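Local coordinates for protein phist (Plasmodium falciparum, PDB 4JLE) that binds the virulence factor PfEMP1, probably at its cytoplasmic ATS segment through the helical PHIST domain, and travels with it to knobs on the infected red cell surface, at residues E125-K128 with R129-E133. Residues are numbered along the deposited sequence; the frame is centred on the assembly and turned at random.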
# COMPACT_ATOMS: atom_id res chain seq x y z
N GLU B 125 -19.55 9.15 3.27
CA GLU B 125 -20.44 8.56 2.26
C GLU B 125 -19.67 8.32 0.96
O GLU B 125 -19.89 7.31 0.32
CB GLU B 125 -21.68 9.45 2.03
CG GLU B 125 -22.73 9.23 3.11
CD GLU B 125 -23.88 10.21 3.24
OE1 GLU B 125 -23.75 11.38 2.81
OE2 GLU B 125 -24.91 9.81 3.83
N TYR B 126 -18.73 9.21 0.61
CA TYR B 126 -17.88 9.08 -0.58
C TYR B 126 -16.91 7.89 -0.42
O TYR B 126 -16.77 7.11 -1.36
CB TYR B 126 -17.10 10.38 -0.83
CG TYR B 126 -16.12 10.32 -1.98
CD1 TYR B 126 -16.53 10.57 -3.29
CD2 TYR B 126 -14.78 10.04 -1.76
CE1 TYR B 126 -15.63 10.54 -4.35
CE2 TYR B 126 -13.86 10.03 -2.81
CZ TYR B 126 -14.29 10.27 -4.11
OH TYR B 126 -13.39 10.23 -5.15
N VAL B 127 -16.24 7.77 0.74
CA VAL B 127 -15.31 6.69 1.05
C VAL B 127 -16.04 5.32 0.93
O VAL B 127 -15.52 4.41 0.28
CB VAL B 127 -14.68 6.92 2.45
CG1 VAL B 127 -14.06 5.64 3.03
CG2 VAL B 127 -13.66 8.05 2.39
N LYS B 128 -17.27 5.22 1.51
CA LYS B 128 -18.08 3.99 1.46
C LYS B 128 -18.47 3.61 0.01
O LYS B 128 -18.34 2.43 -0.35
CB LYS B 128 -19.33 4.12 2.35
CG LYS B 128 -19.00 4.09 3.85
CD LYS B 128 -20.23 3.85 4.71
CE LYS B 128 -19.88 3.82 6.19
NZ LYS B 128 -21.04 3.38 7.03
N ARG B 129 -18.87 4.62 -0.81
CA ARG B 129 -19.25 4.42 -2.22
C ARG B 129 -18.05 3.97 -3.05
O ARG B 129 -18.17 3.03 -3.83
CB ARG B 129 -19.89 5.69 -2.84
CG ARG B 129 -21.40 5.72 -2.64
CD ARG B 129 -22.12 6.85 -3.37
NE ARG B 129 -21.79 8.18 -2.83
CZ ARG B 129 -22.37 8.75 -1.77
NH1 ARG B 129 -23.33 8.11 -1.10
NH2 ARG B 129 -21.99 9.95 -1.37
N GLU B 130 -16.88 4.58 -2.84
CA GLU B 130 -15.62 4.24 -3.51
C GLU B 130 -15.17 2.82 -3.16
O GLU B 130 -14.65 2.14 -4.04
CB GLU B 130 -14.51 5.23 -3.15
CG GLU B 130 -14.68 6.60 -3.77
CD GLU B 130 -14.53 6.67 -5.28
OE1 GLU B 130 -13.38 6.59 -5.76
OE2 GLU B 130 -15.57 6.82 -5.97
N TRP B 131 -15.39 2.37 -1.90
CA TRP B 131 -15.03 1.02 -1.50
C TRP B 131 -15.93 -0.05 -2.15
O TRP B 131 -15.45 -1.13 -2.46
CB TRP B 131 -15.06 0.87 0.00
CG TRP B 131 -13.78 1.26 0.66
CD1 TRP B 131 -13.61 2.19 1.65
CD2 TRP B 131 -12.49 0.66 0.45
NE1 TRP B 131 -12.33 2.15 2.12
CE2 TRP B 131 -11.60 1.26 1.36
CE3 TRP B 131 -11.98 -0.33 -0.44
CZ2 TRP B 131 -10.24 0.89 1.44
CZ3 TRP B 131 -10.65 -0.70 -0.35
CH2 TRP B 131 -9.79 -0.10 0.57
N ILE B 132 -17.22 0.27 -2.35
CA ILE B 132 -18.15 -0.65 -2.99
C ILE B 132 -17.71 -0.81 -4.46
O ILE B 132 -17.58 -1.92 -4.93
CB ILE B 132 -19.62 -0.20 -2.81
CG1 ILE B 132 -20.06 -0.35 -1.33
CG2 ILE B 132 -20.58 -1.01 -3.72
CD1 ILE B 132 -21.37 0.41 -0.93
N GLU B 133 -17.42 0.29 -5.12
CA GLU B 133 -16.94 0.37 -6.50
C GLU B 133 -15.60 -0.36 -6.67
O GLU B 133 -15.42 -1.11 -7.64
CB GLU B 133 -16.79 1.84 -6.87
CG GLU B 133 -17.40 2.23 -8.20
CD GLU B 133 -17.01 3.63 -8.61
OE1 GLU B 133 -16.12 3.77 -9.49
OE2 GLU B 133 -17.54 4.60 -8.03
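With its CG anti to the backbone N (chi1 176°), Tyr126 leans along the helix toward Glu130, whose own chain folds back at chi2 (-69°) to meet the ring. The two sit one turn apart on the long helix 117-163 of the three-helix bundle of the PHIST domain, an i to i+4 pair. Glu130 CG lies over one face of the Tyr126 ring, 3.8 Å from its centroid and displaced toward the rim: a CH-pi contact. The carboxylate beyond it is turned nearly parallel to the ring, the planes 6° apart, which makes the pair a stack of flat groups. Glu130 OE1 lies 3.7 Å from Tyr126 OH. Tyr105 of the second subunit stacks on the same tyrosine, while Leu102 of that chain packs against Glu130, placing this stack at the interface between the two copies.

One residue on, Val127 and Trp131 lean in one direction as neighbours, one helical turn apart, with Val127 CG1 3.7 Å from Trp131 CD1. Both are buried; Phe134 meets the indole edge-to-face, and Glu51 of the second subunit packs against it. Arg129 bends at chi3 and lays its guanidinium back over the preceding turn, with Glu125 O above the centre of one face, and NH2 reaches Glu125 CB at 3.5 Å. The carboxylate of Glu125 extends outward from the turn, keeping OE1 4.8 Å from Arg129 NH2, too far for a salt bridge. Under these side chains run regular alpha-helical bonds, including Glu130 N to Tyr126 O at 2.9 Å. At the far end, Ile132 CG1 rests 3.4 Å from Lys128 O, the carbonyl oxygen that also accepts the hydrogen bond from Ile132 N.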